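Local coordinates for adhesion G-protein coupled receptor G6 (PDB 6V55) that probably acts as a cell-surface adhesion receptor with a calcium-binding extracellular region, passing adhesion cues to the signalling that underlies myelination, at residues P472-K477 and A525-N530; T542-L547 and S559-I564; N567-S572 and M675-T680. All blocks are in the same frame, centred on the assembly; numbering follows the deposited sequence.

Contact 1 (P472-K477 and A525-N530); sequences PCFPYK and ADISNN
Ile527 meets the 472-477 loop with both branches of its side chain, one on Pro475 and the other on Phe474, and this apolar contact is all that joins the two segments directly. The ethyl arm takes the proline: CD1 of Ile527 lies 3.4 Å from CB of Pro475, a snug fit, and 3.8 Å from its CG. The methyl branch takes the phenylalanine, CG2 of Ile527 standing 3.8 Å from Phe474 CZ near the plane of the ring, at its edge. Phe474 presents that edge because its CG is anti to the backbone N (chi1 -178°), which brings the far edge of the ring close to Ile527.

Within the loop, Pro475 packs between two ring faces by CH-pi contacts, which shapes the surface Ile527 meets. The peptide bond before Pro475 is cis, and the pyrrolidine is held between two aromatic faces, its CB 3.7 Å above the ring plane of Phe474 and its CG 3.9 Å above that of Tyr476. An alanine in place of Ile527 would probably leave the Phe474 edge and Pro475 CB without their partner on the helix and open a gap between loop and helix.

Hydrogen bonds shape each segment separately. Lys477 N reaches Cys473 O at 3.0 Å, while Asn530 N to Ile527 O, at 3.1 Å, closes a type I beta turn from Ile527 to Asn530.

The loop links strands 468-472 and 480-488 and is pinned by the Cys473-Cys504 disulfide, probably within the hormone-receptor domain. Lys477 pairs with Asp98 and Glu53, the latter a calcium-site residue like Asp98, and Asp526 accepts from Val101 N, placing the CUB domain alongside. Helix 517-527 carries Ile527, while helix 534-550 packs against Phe474 and Tyr476.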
ATOM      1  N   PRO A 472       0.096  17.169   3.878  1.00 23.31           N
ATOM      2  CA  PRO A 472       0.340  18.405   3.125  1.00 19.43           C
ATOM      3  C   PRO A 472      -0.823  19.377   3.142  1.00 17.75           C
ATOM      4  O   PRO A 472      -1.996  18.988   3.153  1.00 17.11           O
ATOM      5  CB  PRO A 472       0.580  17.901   1.700  1.00 18.66           C
ATOM      6  CG  PRO A 472       0.063  16.519   1.678  1.00 17.26           C
ATOM      7  CD  PRO A 472       0.410  16.012   3.018  1.00 19.58           C
ATOM      8  N   CYS A 473      -0.469  20.665   3.118  1.00 17.23           N
ATOM      9  CA  CYS A 473      -1.461  21.716   2.975  1.00 21.38           C
ATOM     10  C   CYS A 473      -2.036  21.656   1.566  1.00 22.28           C
ATOM     11  O   CYS A 473      -1.288  21.622   0.586  1.00 23.82           O
ATOM     12  CB  CYS A 473      -0.833  23.089   3.236  1.00 24.20           C
ATOM     13  SG  CYS A 473      -0.456  23.466   4.962  0.52 24.19           S
ATOM     14  N   PHE A 474      -3.361  21.594   1.467  1.00 23.26           N
ATOM     15  CA  PHE A 474      -4.017  21.597   0.168  1.00 26.75           C
ATOM     16  C   PHE A 474      -4.107  23.026  -0.348  1.00 28.45           C
ATOM     17  O   PHE A 474      -4.587  23.897   0.372  1.00 31.18           O
ATOM     18  CB  PHE A 474      -5.416  20.990   0.271  1.00 16.72           C
ATOM     19  CG  PHE A 474      -6.129  20.913  -1.040  1.00 18.74           C
ATOM     20  CD1 PHE A 474      -5.778  19.938  -1.963  1.00 17.29           C
ATOM     21  CD2 PHE A 474      -7.118  21.836  -1.377  1.00 16.83           C
ATOM     22  CE1 PHE A 474      -6.429  19.842  -3.181  1.00 18.16           C
ATOM     23  CE2 PHE A 474      -7.762  21.766  -2.616  1.00 17.39           C
ATOM     24  CZ  PHE A 474      -7.413  20.762  -3.515  1.00 16.70           C
ATOM     25  N   PRO A 475      -3.694  23.305  -1.591  1.00 31.57           N
ATOM     26  CA  PRO A 475      -3.070  22.423  -2.587  1.00 32.98           C
ATOM     27  C   PRO A 475      -1.599  22.696  -2.917  1.00 30.83           C
ATOM     28  O   PRO A 475      -1.095  22.090  -3.864  1.00 32.62           O
ATOM     29  CB  PRO A 475      -3.895  22.700  -3.828  1.00 27.84           C
ATOM     30  CG  PRO A 475      -4.123  24.183  -3.720  1.00 27.73           C
ATOM     31  CD  PRO A 475      -4.216  24.522  -2.234  1.00 29.73           C
ATOM     32  N   TYR A 476      -0.918  23.573  -2.185  1.00 27.88           N
ATOM     33  CA  TYR A 476       0.416  23.954  -2.623  1.00 29.06           C
ATOM     34  C   TYR A 476       1.519  23.118  -1.991  1.00 29.86           C
ATOM     35  O   TYR A 476       2.627  23.077  -2.545  1.00 31.63           O
ATOM     36  CB  TYR A 476       0.618  25.450  -2.370  1.00 26.14           C
ATOM     37  CG  TYR A 476      -0.380  26.245  -3.177  1.00 28.08           C
ATOM     38  CD1 TYR A 476      -0.478  26.064  -4.566  1.00 28.89           C
ATOM     39  CD2 TYR A 476      -1.240  27.154  -2.573  1.00 27.03           C
ATOM     40  CE1 TYR A 476      -1.406  26.781  -5.333  1.00 22.87           C
ATOM     41  CE2 TYR A 476      -2.160  27.871  -3.332  1.00 27.23           C
ATOM     42  CZ  TYR A 476      -2.237  27.678  -4.707  1.00 24.05           C
ATOM     43  OH  TYR A 476      -3.153  28.398  -5.445  1.00 22.35           O
ATOM     44  N   LYS A 477       1.226  22.468  -0.854  1.00 25.65           N
ATOM     45  CA  LYS A 477       2.110  21.540  -0.119  1.00 27.23           C
ATOM     46  C   LYS A 477       3.423  22.169   0.348  1.00 36.23           C
ATOM     47  O   LYS A 477       4.385  21.438   0.613  1.00 42.20           O
ATOM     48  CB  LYS A 477       2.440  20.268  -0.910  1.00 20.63           C
ATOM     49  CG  LYS A 477       1.296  19.529  -1.547  1.00 17.07           C
ATOM     50  CD  LYS A 477       1.883  18.461  -2.485  1.00 17.13           C
ATOM     51  CE  LYS A 477       2.114  17.124  -1.818  1.00 17.27           C
ATOM     52  NZ  LYS A 477       1.811  15.986  -2.735  1.00 17.25           N
ATOM     53  N   ALA A 525      -2.300  22.796 -11.989  1.00 16.18           N
ATOM     54  CA  ALA A 525      -2.398  21.847 -13.099  1.00 16.37           C
ATOM     55  C   ALA A 525      -2.489  20.397 -12.630  1.00 22.46           C
ATOM     56  O   ALA A 525      -3.056  19.558 -13.346  1.00 22.11           O
ATOM     57  CB  ALA A 525      -1.197  22.002 -14.037  1.00 16.23           C
ATOM     58  N   ASP A 526      -1.951  20.087 -11.445  1.00 25.57           N
ATOM     59  CA  ASP A 526      -2.118  18.757 -10.882  1.00 31.05           C
ATOM     60  C   ASP A 526      -3.566  18.485 -10.452  1.00 35.18           C
ATOM     61  O   ASP A 526      -4.120  17.440 -10.830  1.00 37.02           O
ATOM     62  CB  ASP A 526      -1.160  18.569  -9.704  1.00 33.57           C
ATOM     63  CG  ASP A 526      -0.442  17.220  -9.728  1.00 33.86           C
ATOM     64  OD1 ASP A 526       0.812  17.224  -9.676  1.00 33.41           O
ATOM     65  OD2 ASP A 526      -1.121  16.161  -9.789  1.00 33.43           O
ATOM     66  N   ILE A 527      -4.189  19.418  -9.693  1.00 34.30           N
ATOM     67  CA  ILE A 527      -5.525  19.215  -9.103  1.00 36.14           C
ATOM     68  C   ILE A 527      -6.603  19.077 -10.168  1.00 36.01           C
ATOM     69  O   ILE A 527      -7.613  18.392  -9.955  1.00 39.69           O
ATOM     70  CB  ILE A 527      -5.958  20.369  -8.184  1.00 39.33           C
ATOM     71  CG1 ILE A 527      -4.850  20.931  -7.341  1.00 36.85           C
ATOM     72  CG2 ILE A 527      -7.017  19.896  -7.227  1.00 49.07           C
ATOM     73  CD1 ILE A 527      -5.237  22.346  -6.907  1.00 35.73           C
ATOM     74  N   SER A 528      -6.409  19.724 -11.315  1.00 30.18           N
ATOM     75  CA  SER A 528      -7.417  19.842 -12.348  1.00 31.77           C
ATOM     76  C   SER A 528      -7.607  18.571 -13.166  1.00 37.16           C
ATOM     77  O   SER A 528      -8.597  18.476 -13.896  1.00 42.13           O
ATOM     78  CB  SER A 528      -7.036  20.998 -13.254  1.00 34.73           C
ATOM     79  OG  SER A 528      -6.467  22.040 -12.502  1.00 39.77           O
ATOM     80  N   ASN A 529      -6.699  17.597 -13.073  1.00 39.74           N
ATOM     81  CA  ASN A 529      -6.968  16.292 -13.666  1.00 46.66           C
ATOM     82  C   ASN A 529      -8.015  15.517 -12.871  1.00 55.73           C
ATOM     83  O   ASN A 529      -8.729  14.674 -13.435  1.00 51.54           O
ATOM     84  CB  ASN A 529      -5.673  15.498 -13.749  1.00 52.44           C
ATOM     85  CG  ASN A 529      -5.006  15.638 -15.087  1.00 58.67           C
ATOM     86  OD1 ASN A 529      -3.850  16.075 -15.182  1.00 60.36           O
ATOM     87  ND2 ASN A 529      -5.727  15.269 -16.146  1.00 61.15           N
ATOM     88  N   ASN A 530      -8.121  15.796 -11.567  1.00 68.69           N
ATOM     89  CA  ASN A 530      -9.006  15.108 -10.642  1.00 73.02           C
ATOM     90  C   ASN A 530     -10.440  15.600 -10.795  1.00 74.31           C
ATOM     91  O   ASN A 530     -10.714  16.641 -11.406  1.00 76.73           O
ATOM     92  CB  ASN A 530      -8.580  15.325  -9.186  1.00 75.49           C
ATOM     93  CG  ASN A 530      -7.075  15.181  -8.962  1.00 77.71           C
ATOM     94  OD1 ASN A 530      -6.342  14.636  -9.801  1.00 79.88           O
ATOM     95  ND2 ASN A 530      -6.613  15.653  -7.801  1.00 74.45           N
TER

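Contact 2 (T542-L547 and S559-I564); sequences TKVMEL and STVVTI
Val544 and Val561 face each other at the middle of the pairing, their side chains running past one another in opposite directions, so that flanks meet rather than ends. Their CG1 methyls touch at 3.9 Å. Each valine then has a second methyl left for another partner. On Val544, CG1 lies anti to the backbone N (chi1 163°), and this turns CG2 to Ile564, whose CD1 it meets at 3.7 Å and whose CG2 at 3.8 Å. On Val561 the corresponding methyl, CG2, packs against CD2 of Leu547 at 3.7 Å. The result is a staggered row: Leu547, Val561, Val544 and Ile564 alternate between the helices, each valine bridging two residues of the other side. All four are buried, and the contact between the segments is wholly apolar.

The polar groups lie off this row. Lys543 NZ forms a salt bridge with Glu546 OE2 at 2.7 Å, about one turn on, meeting the syn side of the carboxylate 27° out of its plane. The same ammonium also donates to the carbonyls of Ile510 and Thr508; two carbonyl oxygens and a carboxylate oxygen would probably stabilise the charge of this buried lysine. On the partner helix Thr563 OG1 donates to Thr560 O at 3.1 Å from above the carbonyl plane, and that oxygen also accepts Ile564 N.

The short axes come no nearer than 11.2 Å, a wide spacing bridged by the branched side chains, and their directions differ by 155°. With only a brief connection between them, helices 534-550 and 555-568 thus form an antiparallel helical hairpin, consistent with the helical subdomain of a GAIN domain, where helix 517-527 also packs on Leu547 and Ile564.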
ATOM      1  N   THR A 542      -9.866  31.632 -11.350  1.00 19.63           N
ATOM      2  CA  THR A 542      -9.576  32.996 -10.899  1.00 24.47           C
ATOM      3  C   THR A 542      -8.087  33.197 -10.606  1.00 25.30           C
ATOM      4  O   THR A 542      -7.495  34.186 -11.069  1.00 23.01           O
ATOM      5  CB  THR A 542     -10.442  33.345  -9.692  1.00 28.85           C
ATOM      6  OG1 THR A 542     -11.814  33.402 -10.121  1.00 33.13           O
ATOM      7  CG2 THR A 542     -10.063  34.696  -9.106  1.00 29.05           C
ATOM      8  N   LYS A 543      -7.452  32.224  -9.924  1.00 23.79           N
ATOM      9  CA  LYS A 543      -6.010  32.278  -9.656  1.00 20.84           C
ATOM     10  C   LYS A 543      -5.160  32.223 -10.934  1.00 21.89           C
ATOM     11  O   LYS A 543      -4.136  32.918 -11.012  1.00 26.44           O
ATOM     12  CB  LYS A 543      -5.609  31.146  -8.712  1.00 18.61           C
ATOM     13  CG  LYS A 543      -4.196  31.286  -8.161  1.00 19.52           C
ATOM     14  CD  LYS A 543      -3.993  32.636  -7.478  1.00 22.62           C
ATOM     15  CE  LYS A 543      -4.705  32.645  -6.120  1.00 24.22           C
ATOM     16  NZ  LYS A 543      -4.750  33.978  -5.445  1.00 24.31           N
ATOM     17  N   VAL A 544      -5.590  31.451 -11.948  1.00 16.32           N
ATOM     18  CA  VAL A 544      -4.926  31.438 -13.255  1.00 16.24           C
ATOM     19  C   VAL A 544      -5.024  32.807 -13.925  1.00 16.29           C
ATOM     20  O   VAL A 544      -4.051  33.279 -14.526  1.00 18.59           O
ATOM     21  CB  VAL A 544      -5.520  30.313 -14.130  1.00 16.17           C
ATOM     22  CG1 VAL A 544      -5.202  30.461 -15.617  1.00 16.12           C
ATOM     23  CG2 VAL A 544      -5.001  29.006 -13.665  1.00 16.22           C
ATOM     24  N   MET A 545      -6.147  33.512 -13.737  1.00 16.40           N
ATOM     25  CA  MET A 545      -6.270  34.871 -14.266  1.00 16.94           C
ATOM     26  C   MET A 545      -5.349  35.854 -13.545  1.00 19.57           C
ATOM     27  O   MET A 545      -4.759  36.734 -14.187  1.00 25.59           O
ATOM     28  CB  MET A 545      -7.715  35.348 -14.171  1.00 23.57           C
ATOM     29  CG  MET A 545      -7.966  36.759 -14.722  1.00 30.73           C
ATOM     30  SD  MET A 545      -7.455  36.953 -16.452  1.00 36.26           S
ATOM     31  CE  MET A 545      -9.080  36.710 -17.096  1.00 36.92           C
ATOM     32  N   GLU A 546      -5.184  35.700 -12.225  1.00 18.44           N
ATOM     33  CA  GLU A 546      -4.245  36.547 -11.497  1.00 23.58           C
ATOM     34  C   GLU A 546      -2.812  36.256 -11.918  1.00 25.87           C
ATOM     35  O   GLU A 546      -2.006  37.182 -12.105  1.00 28.64           O
ATOM     36  CB  GLU A 546      -4.405  36.333  -9.993  1.00 28.47           C
ATOM     37  CG  GLU A 546      -5.800  36.614  -9.448  1.00 37.08           C
ATOM     38  CD  GLU A 546      -5.939  36.218  -7.973  1.00 46.51           C
ATOM     39  OE1 GLU A 546      -7.075  36.278  -7.435  1.00 48.22           O
ATOM     40  OE2 GLU A 546      -4.908  35.844  -7.351  1.00 48.42           O
ATOM     41  N   LEU A 547      -2.523  34.974 -12.141  1.00 22.11           N
ATOM     42  CA  LEU A 547      -1.214  34.529 -12.570  1.00 21.55           C
ATOM     43  C   LEU A 547      -0.871  35.052 -13.952  1.00 24.29           C
ATOM     44  O   LEU A 547       0.255  35.490 -14.176  1.00 33.88           O
ATOM     45  CB  LEU A 547      -1.180  33.006 -12.567  1.00 21.19           C
ATOM     46  CG  LEU A 547       0.144  32.302 -12.799  1.00 21.27           C
ATOM     47  CD1 LEU A 547       0.236  31.190 -11.809  1.00 23.21           C
ATOM     48  CD2 LEU A 547       0.264  31.754 -14.198  1.00 19.23           C
ATOM     49  N   SER A 559       2.700  26.554 -21.121  1.00 20.98           N
ATOM     50  CA  SER A 559       2.304  25.168 -21.317  1.00 21.77           C
ATOM     51  C   SER A 559       1.607  24.626 -20.084  1.00 24.13           C
ATOM     52  O   SER A 559       0.697  23.807 -20.203  1.00 23.69           O
ATOM     53  CB  SER A 559       3.499  24.310 -21.698  1.00 10.97           C
ATOM     54  OG  SER A 559       3.993  23.608 -20.573  1.00 21.13           O
ATOM     55  N   THR A 560       1.955  25.128 -18.902  1.00 22.09           N
ATOM     56  CA  THR A 560       1.224  24.719 -17.713  1.00 19.65           C
ATOM     57  C   THR A 560      -0.151  25.368 -17.663  1.00 20.83           C
ATOM     58  O   THR A 560      -1.137  24.716 -17.282  1.00 25.06           O
ATOM     59  CB  THR A 560       2.032  25.055 -16.466  1.00 13.96           C
ATOM     60  OG1 THR A 560       3.417  24.801 -16.721  1.00 11.97           O
ATOM     61  CG2 THR A 560       1.610  24.191 -15.349  1.00 14.54           C
ATOM     62  N   VAL A 561      -0.240  26.631 -18.089  1.00 16.19           N
ATOM     63  CA  VAL A 561      -1.504  27.352 -18.005  1.00 14.77           C
ATOM     64  C   VAL A 561      -2.499  26.810 -19.029  1.00 15.01           C
ATOM     65  O   VAL A 561      -3.686  26.679 -18.715  1.00 17.67           O
ATOM     66  CB  VAL A 561      -1.226  28.870 -18.129  1.00 13.12           C
ATOM     67  CG1 VAL A 561      -2.487  29.711 -18.310  1.00 12.84           C
ATOM     68  CG2 VAL A 561      -0.490  29.342 -16.908  1.00 10.88           C
ATOM     69  N   VAL A 562      -2.013  26.324 -20.184  1.00 13.79           N
ATOM     70  CA  VAL A 562      -2.913  25.802 -21.219  1.00 14.26           C
ATOM     71  C   VAL A 562      -3.480  24.449 -20.792  1.00 19.04           C
ATOM     72  O   VAL A 562      -4.618  24.089 -21.152  1.00 22.72           O
ATOM     73  CB  VAL A 562      -2.173  25.826 -22.590  1.00 11.15           C
ATOM     74  CG1 VAL A 562      -2.637  24.786 -23.602  1.00 10.76           C
ATOM     75  CG2 VAL A 562      -2.355  27.203 -23.216  1.00 12.28           C
ATOM     76  N   THR A 563      -2.780  23.762 -19.885  1.00 20.69           N
ATOM     77  CA  THR A 563      -3.342  22.500 -19.476  1.00 22.80           C
ATOM     78  C   THR A 563      -4.159  22.593 -18.204  1.00 23.93           C
ATOM     79  O   THR A 563      -4.868  21.628 -17.895  1.00 27.57           O
ATOM     80  CB  THR A 563      -2.237  21.462 -19.353  1.00 29.22           C
ATOM     81  OG1 THR A 563      -1.353  21.808 -18.282  1.00 22.53           O
ATOM     82  CG2 THR A 563      -1.444  21.434 -20.641  1.00 32.69           C
ATOM     83  N   ILE A 564      -4.067  23.696 -17.450  1.00 23.74           N
ATOM     84  CA  ILE A 564      -5.129  23.993 -16.491  1.00 17.39           C
ATOM     85  C   ILE A 564      -6.441  24.159 -17.234  1.00 20.84           C
ATOM     86  O   ILE A 564      -7.411  23.454 -16.942  1.00 30.14           O
ATOM     87  CB  ILE A 564      -4.786  25.228 -15.640  1.00 12.55           C
ATOM     88  CG1 ILE A 564      -3.500  24.918 -14.892  1.00 15.85           C
ATOM     89  CG2 ILE A 564      -5.874  25.482 -14.651  1.00 13.02           C
ATOM     90  CD1 ILE A 564      -2.780  26.094 -14.256  1.00 17.86           C
TER

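Contact 3 (N567-S572 and M675-T680); sequences NVMVSS and MFFGRT
Met569 and Phe677 form a Met-aromatic contact that joins the end of helix 555-568 to strand 671-677, probably where the helical subdomain of the GAIN domain meets its beta sandwich. Here the packing is close. The sulfur SD of Met569 lies at the edge of the Phe677 ring, 5.4 Å from its centroid and 77° off the ring normal, while Met569 CE approaches Phe677 CD2 obliquely at 3.9 Å. The two side chains cross at about a right angle, and both are buried. Leu608 of the neighbouring strand touches each of them, and Phe683 meets Phe677 edge-to-face.

The other half of the contact is exposed and more loosely held. Val570 CG1 rests on Arg679 CD at 3.7 Å, the aliphatic part of the arginine crossing the valine almost perpendicularly, and Asn607 lies against both. Arg679 also touches the Met569 side, its CB 4.1 Å from Met569 CB. A bend at chi3 (58°) then turns the arginine chain and brings its NE near the Met569 carbonyl oxygen, but the link is weak: Arg679 NE stands 3.2 Å from Met569 O, with an N-H...O angle of just 121°.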
ATOM      1  N   ASN A 567      -7.777  20.929 -18.872  1.00 25.15           N
ATOM      2  CA  ASN A 567      -8.391  20.052 -17.892  1.00 22.41           C
ATOM      3  C   ASN A 567      -9.741  20.575 -17.425  1.00 25.55           C
ATOM      4  O   ASN A 567     -10.623  19.778 -17.087  1.00 32.22           O
ATOM      5  CB  ASN A 567      -7.499  19.912 -16.683  1.00 21.73           C
ATOM      6  CG  ASN A 567      -6.302  19.064 -16.924  1.00 20.96           C
ATOM      7  OD1 ASN A 567      -6.144  18.472 -17.989  1.00 26.96           O
ATOM      8  ND2 ASN A 567      -5.403  19.042 -15.943  1.00 16.40           N
ATOM      9  N   VAL A 568      -9.938  21.899 -17.375  1.00 22.07           N
ATOM     10  CA  VAL A 568     -11.287  22.363 -17.051  1.00 16.98           C
ATOM     11  C   VAL A 568     -12.222  22.209 -18.238  1.00 17.79           C
ATOM     12  O   VAL A 568     -13.433  22.209 -18.049  1.00 28.19           O
ATOM     13  CB  VAL A 568     -11.377  23.810 -16.513  1.00 14.39           C
ATOM     14  CG1 VAL A 568     -10.274  24.106 -15.505  1.00 14.26           C
ATOM     15  CG2 VAL A 568     -11.430  24.854 -17.604  1.00 15.30           C
ATOM     16  N   MET A 569     -11.706  21.992 -19.447  1.00 14.41           N
ATOM     17  CA  MET A 569     -12.591  21.707 -20.565  1.00 14.77           C
ATOM     18  C   MET A 569     -13.185  20.304 -20.531  1.00 24.07           C
ATOM     19  O   MET A 569     -14.148  20.055 -21.255  1.00 27.24           O
ATOM     20  CB  MET A 569     -11.852  21.874 -21.871  1.00 14.28           C
ATOM     21  CG  MET A 569     -11.754  23.278 -22.302  1.00 19.55           C
ATOM     22  SD  MET A 569     -10.870  23.380 -23.854  1.00 26.13           S
ATOM     23  CE  MET A 569      -9.721  24.582 -23.247  1.00 31.80           C
ATOM     24  N   VAL A 570     -12.628  19.371 -19.753  1.00 30.59           N
ATOM     25  CA  VAL A 570     -13.223  18.039 -19.703  1.00 32.27           C
ATOM     26  C   VAL A 570     -14.047  17.904 -18.434  1.00 34.28           C
ATOM     27  O   VAL A 570     -14.522  16.809 -18.106  1.00 39.87           O
ATOM     28  CB  VAL A 570     -12.183  16.905 -19.803  1.00 31.27           C
ATOM     29  CG1 VAL A 570     -11.529  16.917 -21.158  1.00 32.54           C
ATOM     30  CG2 VAL A 570     -11.145  16.998 -18.729  1.00 28.03           C
ATOM     31  N   SER A 571     -14.269  19.017 -17.734  1.00 30.59           N
ATOM     32  CA  SER A 571     -15.154  19.012 -16.581  1.00 28.88           C
ATOM     33  C   SER A 571     -16.599  18.996 -17.049  1.00 31.51           C
ATOM     34  O   SER A 571     -16.889  19.062 -18.249  1.00 35.39           O
ATOM     35  CB  SER A 571     -14.881  20.224 -15.702  1.00 28.32           C
ATOM     36  OG  SER A 571     -13.657  20.012 -15.030  1.00 33.50           O
ATOM     37  N   SER A 572     -17.522  18.916 -16.093  1.00 33.09           N
ATOM     38  CA  SER A 572     -18.943  18.960 -16.425  1.00 37.82           C
ATOM     39  C   SER A 572     -19.334  20.348 -16.925  1.00 39.05           C
ATOM     40  O   SER A 572     -18.643  21.340 -16.678  1.00 39.43           O
ATOM     41  CB  SER A 572     -19.797  18.605 -15.210  1.00 38.80           C
ATOM     42  OG  SER A 572     -19.907  19.724 -14.341  1.00 37.06           O
ATOM     43  N   MET A 675      -5.985  29.883 -31.966  1.00 13.81           N
ATOM     44  CA  MET A 675      -6.409  28.929 -30.940  1.00 13.10           C
ATOM     45  C   MET A 675      -7.426  27.965 -31.534  1.00 16.69           C
ATOM     46  O   MET A 675      -8.309  28.373 -32.298  1.00 16.70           O
ATOM     47  CB  MET A 675      -7.048  29.620 -29.725  1.00 11.24           C
ATOM     48  CG  MET A 675      -6.262  30.790 -29.186  1.00 11.71           C
ATOM     49  SD  MET A 675      -7.033  31.661 -27.839  0.66 14.10           S
ATOM     50  CE  MET A 675      -6.782  33.325 -28.465  1.00 15.85           C
ATOM     51  N   PHE A 676      -7.307  26.688 -31.189  1.00 17.86           N
ATOM     52  CA  PHE A 676      -8.290  25.683 -31.574  1.00 16.95           C
ATOM     53  C   PHE A 676      -8.840  25.063 -30.299  1.00 18.95           C
ATOM     54  O   PHE A 676      -8.074  24.524 -29.490  1.00 22.27           O
ATOM     55  CB  PHE A 676      -7.663  24.623 -32.487  1.00 17.47           C
ATOM     56  CG  PHE A 676      -8.581  23.482 -32.822  1.00 20.29           C
ATOM     57  CD1 PHE A 676      -8.476  22.254 -32.153  1.00 23.32           C
ATOM     58  CD2 PHE A 676      -9.531  23.624 -33.819  1.00 22.40           C
ATOM     59  CE1 PHE A 676      -9.329  21.208 -32.458  1.00 25.05           C
ATOM     60  CE2 PHE A 676     -10.382  22.579 -34.145  1.00 25.52           C
ATOM     61  CZ  PHE A 676     -10.289  21.372 -33.459  1.00 26.89           C
ATOM     62  N   PHE A 677     -10.156  25.132 -30.117  1.00 17.31           N
ATOM     63  CA  PHE A 677     -10.807  24.555 -28.945  1.00 14.64           C
ATOM     64  C   PHE A 677     -11.434  23.226 -29.354  1.00 20.71           C
ATOM     65  O   PHE A 677     -12.407  23.193 -30.112  1.00 23.35           O
ATOM     66  CB  PHE A 677     -11.848  25.510 -28.371  1.00 13.32           C
ATOM     67  CG  PHE A 677     -11.261  26.689 -27.643  1.00 12.54           C
ATOM     68  CD1 PHE A 677     -10.874  27.836 -28.336  1.00 12.21           C
ATOM     69  CD2 PHE A 677     -11.107  26.658 -26.258  1.00 12.27           C
ATOM     70  CE1 PHE A 677     -10.335  28.927 -27.667  1.00 11.62           C
ATOM     71  CE2 PHE A 677     -10.573  27.756 -25.572  1.00 11.69           C
ATOM     72  CZ  PHE A 677     -10.194  28.888 -26.284  1.00 11.38           C
ATOM     73  N   GLY A 678     -10.859  22.124 -28.876  1.00 25.90           N
ATOM     74  CA  GLY A 678     -11.423  20.823 -29.184  1.00 25.80           C
ATOM     75  C   GLY A 678     -12.737  20.544 -28.489  1.00 28.12           C
ATOM     76  O   GLY A 678     -13.530  19.741 -28.989  1.00 29.48           O
ATOM     77  N   ARG A 679     -12.988  21.194 -27.354  1.00 30.69           N
ATOM     78  CA  ARG A 679     -14.194  20.989 -26.570  1.00 31.07           C
ATOM     79  C   ARG A 679     -14.958  22.303 -26.476  1.00 31.45           C
ATOM     80  O   ARG A 679     -14.373  23.389 -26.570  1.00 29.39           O
ATOM     81  CB  ARG A 679     -13.844  20.436 -25.188  1.00 28.88           C
ATOM     82  CG  ARG A 679     -13.297  19.016 -25.267  1.00 36.13           C
ATOM     83  CD  ARG A 679     -13.541  18.234 -23.996  1.00 46.01           C
ATOM     84  NE  ARG A 679     -14.963  18.169 -23.693  1.00 58.17           N
ATOM     85  CZ  ARG A 679     -15.755  17.160 -24.039  1.00 66.29           C
ATOM     86  NH1 ARG A 679     -15.248  16.114 -24.687  1.00 67.82           N
ATOM     87  NH2 ARG A 679     -17.050  17.201 -23.728  1.00 68.24           N
ATOM     88  N   THR A 680     -16.278  22.212 -26.327  1.00 32.65           N
ATOM     89  CA  THR A 680     -17.129  23.386 -26.495  1.00 33.66           C
ATOM     90  C   THR A 680     -17.766  23.874 -25.206  1.00 30.37           C
ATOM     91  O   THR A 680     -18.622  24.758 -25.261  1.00 29.38           O
ATOM     92  CB  THR A 680     -18.237  23.117 -27.519  1.00 36.47           C
ATOM     93  OG1 THR A 680     -19.300  22.378 -26.897  1.00 38.45           O
ATOM     94  CG2 THR A 680     -17.703  22.354 -28.727  1.00 37.79           C
TER

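How the contacts relate
From the N terminus, the chain first meets contact 1, in which the end of helix 517-527 comes back against the earlier loop 472-477, enclosing 47 residues. Contact 2 then closes the shortest loop, 11 residues, between consecutive helices 534-550 and 555-568. Contact 3 opens just beyond it, on the end of helix 555-568, and spans 102 residues to strand 671-677. The three follow in series; none nests or crosses. They are nonetheless knit together in space: Ala525 packs on Thr560 and Ile564, Tyr476 on Lys543, and Ser528 on Asn567. Together they connect a disulfide-bonded loop beside the CUB domain, through the helical bundle, to a beta sheet.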